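Local coordinates for 5-formaminoimidazole-4-carboxamide-1-(Beta)-D-ribofuranosyl 5'-monophosphate synthetase (Thermococcus kodakarensis, PDB 2PBZ), which probably uses ATP and formate to formylate an aminoimidazole carboxamide ribotide in IMP biosynthesis, with magnesium or manganese as cofactor, at residues Q15-A20 against F25-Y30; H174-P179 against G291-R296. All coordinates share one frame; numbering follows the deposited sequence.

Interaction 1. Residues Q15-A20 against F25-Y30; sequences QILLGA and FKTRLY
L17 reaches from the helix onto the strand and meets T27 through both of its methyl branches: CD2 of L17 lies 3.5 Å from CG2 of T27 and CD1 of L17 lies 3.7 Å from the same methyl. The CA atoms of L17 and T27 are 6.3 Å apart. T27 offers its methyl because CG2 is anti to its backbone N, while OG1, anti to the carbonyl carbon (chi1 -74°), sits beside the backbone N and faces O of L17 at 3.8 Å, with CB of A20 farther off. CD1 of L17 also touches CD1 of L29 at 3.8 Å, the two leucines crossing at about a right angle, so one leucine spans two strand residues on the same face.

The helix and strand run nearly antiparallel, at 165°, as expected for the helix of a right-handed beta-alpha-beta unit made by strands 5-8 and 27-31 with helix 13-22 between them; this part of the sequence is assigned to the NADP-Rossmann clan.

A20 closes the other end. Its carbonyl O accepts a hydrogen bond of 2.9 Å from N of F25, bent to 141° at the hydrogen. CB of A20 packs against CB of F25 at 4.2 Å. Past this bond the F25 ring leaves for helix 290-302, where it touches L298, R299 and E302.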
loop_
_atom_site.group_PDB
_atom_site.type_symbol
_atom_site.label_atom_id
_atom_site.label_comp_id
_atom_site.label_asym_id
_atom_site.label_seq_id
_atom_site.Cartn_x
_atom_site.Cartn_y
_atom_site.Cartn_z
ATOM N N GLN A 15 -1.774 -6.087 -16.031
ATOM C CA GLN A 15 -1.908 -4.644 -16.003
ATOM C C GLN A 15 -2.033 -4.146 -17.443
ATOM O O GLN A 15 -2.913 -3.354 -17.769
ATOM C CB GLN A 15 -0.662 -4.059 -15.362
ATOM C CG GLN A 15 -0.696 -2.587 -15.142
ATOM C CD GLN A 15 0.688 -2.019 -14.911
ATOM O OE1 GLN A 15 1.635 -2.750 -14.593
ATOM N NE2 GLN A 15 0.817 -0.716 -15.070
ATOM N N ILE A 16 -1.143 -4.631 -18.297
ATOM C CA ILE A 16 -1.125 -4.256 -19.705
ATOM C C ILE A 16 -2.432 -4.554 -20.437
ATOM O O ILE A 16 -3.012 -3.655 -21.048
ATOM C CB ILE A 16 0.043 -4.956 -20.444
ATOM C CG1 ILE A 16 1.376 -4.414 -19.937
ATOM C CG2 ILE A 16 -0.088 -4.747 -21.954
ATOM C CD1 ILE A 16 2.571 -5.156 -20.449
ATOM N N LEU A 17 -2.895 -5.806 -20.370
ATOM C CA LEU A 17 -4.140 -6.198 -21.041
ATOM C C LEU A 17 -5.382 -5.507 -20.478
ATOM O O LEU A 17 -6.255 -5.101 -21.228
ATOM C CB LEU A 17 -4.317 -7.718 -20.993
ATOM C CG LEU A 17 -3.248 -8.570 -21.695
ATOM C CD1 LEU A 17 -3.656 -10.034 -21.691
ATOM C CD2 LEU A 17 -3.057 -8.098 -23.120
ATOM N N LEU A 18 -5.461 -5.364 -19.162
ATOM C CA LEU A 18 -6.608 -4.709 -18.557
ATOM C C LEU A 18 -6.662 -3.270 -19.044
ATOM O O LEU A 18 -7.725 -2.756 -19.362
ATOM C CB LEU A 18 -6.513 -4.760 -17.025
ATOM C CG LEU A 18 -7.530 -3.968 -16.189
ATOM C CD1 LEU A 18 -8.948 -4.330 -16.590
ATOM C CD2 LEU A 18 -7.311 -4.254 -14.714
ATOM N N GLY A 19 -5.507 -2.621 -19.104
ATOM C CA GLY A 19 -5.457 -1.242 -19.557
ATOM C C GLY A 19 -5.832 -1.102 -21.021
ATOM O O GLY A 19 -6.411 -0.104 -21.427
ATOM N N ALA A 20 -5.499 -2.101 -21.820
ATOM C CA ALA A 20 -5.823 -2.071 -23.234
ATOM C C ALA A 20 -7.322 -2.280 -23.435
ATOM O O ALA A 20 -7.969 -1.535 -24.167
ATOM C CB ALA A 20 -5.036 -3.141 -23.961
ATOM N N PHE A 25 -9.221 -1.295 -26.775
ATOM C CA PHE A 25 -8.453 -2.136 -27.687
ATOM C C PHE A 25 -8.795 -3.597 -27.529
ATOM O O PHE A 25 -9.370 -4.006 -26.523
ATOM C CB PHE A 25 -6.959 -1.964 -27.456
ATOM C CG PHE A 25 -6.420 -0.682 -27.981
ATOM C CD1 PHE A 25 -6.023 0.330 -27.110
ATOM C CD2 PHE A 25 -6.342 -0.470 -29.358
ATOM C CE1 PHE A 25 -5.552 1.552 -27.603
ATOM C CE2 PHE A 25 -5.876 0.737 -29.871
ATOM C CZ PHE A 25 -5.477 1.759 -28.993
ATOM N N LYS A 26 -8.432 -4.384 -28.531
ATOM C CA LYS A 26 -8.686 -5.814 -28.502
ATOM C C LYS A 26 -7.466 -6.429 -27.851
ATOM O O LYS A 26 -6.381 -5.869 -27.928
ATOM C CB LYS A 26 -8.875 -6.356 -29.923
ATOM C CG LYS A 26 -10.096 -7.242 -30.074
ATOM C CD LYS A 26 -11.351 -6.477 -29.707
ATOM C CE LYS A 26 -12.594 -7.354 -29.741
ATOM N NZ LYS A 26 -13.814 -6.621 -29.251
ATOM N N THR A 27 -7.642 -7.595 -27.246
ATOM C CA THR A 27 -6.572 -8.260 -26.510
ATOM C C THR A 27 -6.123 -9.635 -26.997
ATOM O O THR A 27 -6.951 -10.483 -27.327
ATOM C CB THR A 27 -7.004 -8.371 -25.024
ATOM O OG1 THR A 27 -6.913 -7.082 -24.408
ATOM C CG2 THR A 27 -6.162 -9.364 -24.273
ATOM N N ARG A 28 -4.804 -9.841 -27.020
ATOM C CA ARG A 28 -4.202 -11.119 -27.394
ATOM C C ARG A 28 -3.036 -11.456 -26.477
ATOM O O ARG A 28 -2.074 -10.699 -26.377
ATOM C CB ARG A 28 -3.685 -11.120 -28.822
ATOM C CG ARG A 28 -2.804 -12.327 -29.130
ATOM C CD ARG A 28 -2.269 -12.278 -30.535
ATOM N NE ARG A 28 -3.341 -12.290 -31.521
ATOM C CZ ARG A 28 -3.229 -11.792 -32.748
ATOM N NH1 ARG A 28 -2.083 -11.243 -33.125
ATOM N NH2 ARG A 28 -4.257 -11.830 -33.588
ATOM N N LEU A 29 -3.107 -12.614 -25.832
ATOM C CA LEU A 29 -2.065 -13.037 -24.920
ATOM C C LEU A 29 -1.401 -14.333 -25.348
ATOM O O LEU A 29 -2.083 -15.293 -25.669
ATOM C CB LEU A 29 -2.653 -13.218 -23.518
ATOM C CG LEU A 29 -1.681 -13.610 -22.408
ATOM C CD1 LEU A 29 -0.777 -12.430 -22.112
ATOM C CD2 LEU A 29 -2.435 -14.030 -21.166
ATOM N N TYR A 30 -0.072 -14.347 -25.358
ATOM C CA TYR A 30 0.692 -15.542 -25.696
ATOM C C TYR A 30 1.056 -16.154 -24.351
ATOM O O TYR A 30 1.739 -15.521 -23.554
ATOM C CB TYR A 30 1.981 -15.183 -26.424
ATOM C CG TYR A 30 1.827 -14.746 -27.853
ATOM C CD1 TYR A 30 1.082 -13.624 -28.183
ATOM C CD2 TYR A 30 2.465 -15.437 -28.873
ATOM C CE1 TYR A 30 0.979 -13.192 -29.506
ATOM C CE2 TYR A 30 2.371 -15.018 -30.202
ATOM C CZ TYR A 30 1.631 -13.892 -30.510
ATOM O OH TYR A 30 1.582 -13.439 -31.804
#

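Interaction 2. Residues H174-P179 against G291-R296; sequences HFFYSP and GRRIAR
CG of R293 sits over the face of the F176 ring, close to its centre: this methylene carbon is 3.6 Å from the centroid and only 8° off the ring normal, a well-centred CH-pi contact. Beyond that carbon the arginine chain bends at chi2, which brings the guanidinium back over the rim of the same ring. There CE2 of F176 lies 3.0 Å above the guanidinium plane, offset toward its rim. The two planes are 39° apart, so the groups meet obliquely and do not form a parallel stack. The ring is placed for this by its own first torsion, with CG anti to the backbone N (chi1 -173°), which carries it from the strand toward the helix.

I294, the next residue of the helix, takes a different part of the ring. Its CG1 lies in the ring plane at the edge, 3.7 Å from CE1 of F176, so one phenyl group is packed over a face by R293 and at its edge by I294. S178, two residues along the strand, completes the patch: its CB is 3.3 Å from NH2 of R293, approaching the guanidinium obliquely. No hydrogen bond links the two segments. The charge of R293 is instead met by E185, whose OE1 forms a salt bridge with NE.

Strand and helix run side by side and almost exactly parallel, with axes 10.2 Å apart. Strand 170-178 is the middle strand of a five-stranded antiparallel sheet, in the part of the chain assigned to the ATP-grasp clan, and helix 290-302 packs on one face of it; F176 also touches L187 of strand 183-194 and P249 of strand 249-255, the flanking strands.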
loop_
_atom_site.group_PDB
_atom_site.type_symbol
_atom_site.label_atom_id
_atom_site.label_comp_id
_atom_site.label_asym_id
_atom_site.label_seq_id
_atom_site.Cartn_x
_atom_site.Cartn_y
_atom_site.Cartn_z
ATOM N N HIS A 174 8.633 5.431 -11.443
ATOM C CA HIS A 174 8.071 5.114 -12.741
ATOM C C HIS A 174 7.771 6.373 -13.554
ATOM O O HIS A 174 7.151 7.318 -13.054
ATOM C CB HIS A 174 6.795 4.294 -12.531
ATOM C CG HIS A 174 6.995 3.106 -11.642
ATOM N ND1 HIS A 174 7.687 1.984 -12.047
ATOM C CD2 HIS A 174 6.657 2.893 -10.348
ATOM C CE1 HIS A 174 7.770 1.134 -11.039
ATOM N NE2 HIS A 174 7.156 1.661 -9.996
ATOM N N PHE A 175 8.207 6.375 -14.810
ATOM C CA PHE A 175 7.983 7.513 -15.706
ATOM C C PHE A 175 7.344 7.091 -17.012
ATOM O O PHE A 175 7.402 5.927 -17.412
ATOM C CB PHE A 175 9.293 8.209 -16.081
ATOM C CG PHE A 175 9.974 8.906 -14.952
ATOM C CD1 PHE A 175 11.082 8.339 -14.335
ATOM C CD2 PHE A 175 9.549 10.173 -14.546
ATOM C CE1 PHE A 175 11.772 9.021 -13.335
ATOM C CE2 PHE A 175 10.227 10.871 -13.545
ATOM C CZ PHE A 175 11.342 10.294 -12.940
ATOM N N PHE A 176 6.754 8.058 -17.689
ATOM C CA PHE A 176 6.156 7.791 -18.983
ATOM C C PHE A 176 6.345 9.027 -19.827
ATOM O O PHE A 176 5.646 10.013 -19.634
ATOM C CB PHE A 176 4.662 7.488 -18.857
ATOM C CG PHE A 176 4.026 7.039 -20.147
ATOM C CD1 PHE A 176 3.859 5.680 -20.421
ATOM C CD2 PHE A 176 3.598 7.969 -21.092
ATOM C CE1 PHE A 176 3.271 5.252 -21.612
ATOM C CE2 PHE A 176 3.005 7.557 -22.295
ATOM C CZ PHE A 176 2.842 6.193 -22.553
ATOM N N TYR A 177 7.308 9.003 -20.741
ATOM C CA TYR A 177 7.476 10.162 -21.594
ATOM C C TYR A 177 6.543 9.952 -22.772
ATOM O O TYR A 177 6.590 8.917 -23.409
ATOM C CB TYR A 177 8.904 10.299 -22.105
ATOM C CG TYR A 177 8.984 11.431 -23.092
ATOM C CD1 TYR A 177 8.757 12.742 -22.681
ATOM C CD2 TYR A 177 9.147 11.182 -24.457
ATOM C CE1 TYR A 177 8.678 13.777 -23.596
ATOM C CE2 TYR A 177 9.069 12.217 -25.385
ATOM C CZ TYR A 177 8.832 13.512 -24.945
ATOM O OH TYR A 177 8.740 14.534 -25.844
ATOM N N SER A 178 5.695 10.920 -23.080
ATOM C CA SER A 178 4.777 10.719 -24.181
ATOM C C SER A 178 5.025 11.644 -25.344
ATOM O O SER A 178 5.079 12.860 -25.171
ATOM C CB SER A 178 3.344 10.900 -23.708
ATOM O OG SER A 178 3.066 12.259 -23.504
ATOM N N PRO A 179 5.213 11.080 -26.548
ATOM C CA PRO A 179 5.447 11.922 -27.727
ATOM C C PRO A 179 4.150 12.614 -28.092
ATOM O O PRO A 179 4.120 13.802 -28.371
ATOM C CB PRO A 179 5.893 10.922 -28.781
ATOM C CG PRO A 179 6.626 9.903 -27.970
ATOM C CD PRO A 179 5.699 9.710 -26.787
ATOM N N GLY A 291 -0.102 0.461 -17.376
ATOM C CA GLY A 291 -0.503 -0.376 -18.483
ATOM C C GLY A 291 -1.605 0.321 -19.242
ATOM O O GLY A 291 -1.710 0.199 -20.458
ATOM N N ARG A 292 -2.437 1.066 -18.517
ATOM C CA ARG A 292 -3.518 1.785 -19.161
ATOM C C ARG A 292 -2.974 3.037 -19.836
ATOM O O ARG A 292 -3.522 3.501 -20.835
ATOM C CB ARG A 292 -4.614 2.157 -18.159
ATOM C CG ARG A 292 -5.824 2.760 -18.858
ATOM C CD ARG A 292 -7.053 2.895 -17.983
ATOM N NE ARG A 292 -8.168 3.446 -18.750
ATOM C CZ ARG A 292 -9.265 3.972 -18.218
ATOM N NH1 ARG A 292 -9.408 4.026 -16.905
ATOM N NH2 ARG A 292 -10.215 4.465 -19.000
ATOM N N ARG A 293 -1.882 3.570 -19.292
ATOM C CA ARG A 293 -1.265 4.769 -19.841
ATOM C C ARG A 293 -0.687 4.456 -21.211
ATOM O O ARG A 293 -0.829 5.241 -22.147
ATOM C CB ARG A 293 -0.162 5.270 -18.922
ATOM C CG ARG A 293 0.467 6.555 -19.392
ATOM C CD ARG A 293 -0.567 7.657 -19.466
ATOM N NE ARG A 293 -0.045 8.840 -20.136
ATOM C CZ ARG A 293 0.184 8.928 -21.444
ATOM N NH1 ARG A 293 -0.075 7.892 -22.233
ATOM N NH2 ARG A 293 0.697 10.041 -21.959
ATOM N N ILE A 294 -0.027 3.309 -21.310
ATOM C CA ILE A 294 0.536 2.864 -22.569
ATOM C C ILE A 294 -0.580 2.725 -23.615
ATOM O O ILE A 294 -0.418 3.121 -24.760
ATOM C CB ILE A 294 1.208 1.511 -22.402
ATOM C CG1 ILE A 294 2.439 1.656 -21.523
ATOM C CG2 ILE A 294 1.543 0.928 -23.757
ATOM C CD1 ILE A 294 3.035 0.343 -21.129
ATOM N N ALA A 295 -1.717 2.171 -23.201
ATOM C CA ALA A 295 -2.849 1.977 -24.095
ATOM C C ALA A 295 -3.486 3.281 -24.490
ATOM O O ALA A 295 -3.948 3.419 -25.622
ATOM C CB ALA A 295 -3.882 1.077 -23.455
ATOM N N ARG A 296 -3.528 4.240 -23.567
ATOM C CA ARG A 296 -4.138 5.521 -23.900
ATOM C C ARG A 296 -3.246 6.272 -24.871
ATOM O O ARG A 296 -3.725 7.064 -25.686
ATOM C CB ARG A 296 -4.374 6.378 -22.662
ATOM C CG ARG A 296 -4.875 7.762 -23.032
ATOM C CD ARG A 296 -5.679 8.382 -21.935
ATOM N NE ARG A 296 -6.768 7.507 -21.527
ATOM C CZ ARG A 296 -7.692 7.831 -20.630
ATOM N NH1 ARG A 296 -7.665 9.023 -20.045
ATOM N NH2 ARG A 296 -8.631 6.958 -20.298
#

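In the fold
From the N terminus, interaction 1 closes first: residues 15-20 and 25-30 are joined across a four-residue gap, a short local closure inside the beta-alpha-beta unit of the N-terminal parallel sheet. Interaction 2 opens only later and spans 111 residues, bringing helix 290-302 back to strand 170-178 of the five-stranded antiparallel sheet. The two loops follow in series, neither nested nor crossed. Their centres are about 14 Å apart, yet they meet directly: A295 CB lies 3.7 Å from A20 CA, and F25 CE1 is 3.2 Å from A295 O. Helix 290-302 therefore lies between the antiparallel sheet and helix 13-22, bringing the N-terminal parallel-sheet unit against the antiparallel-sheet part.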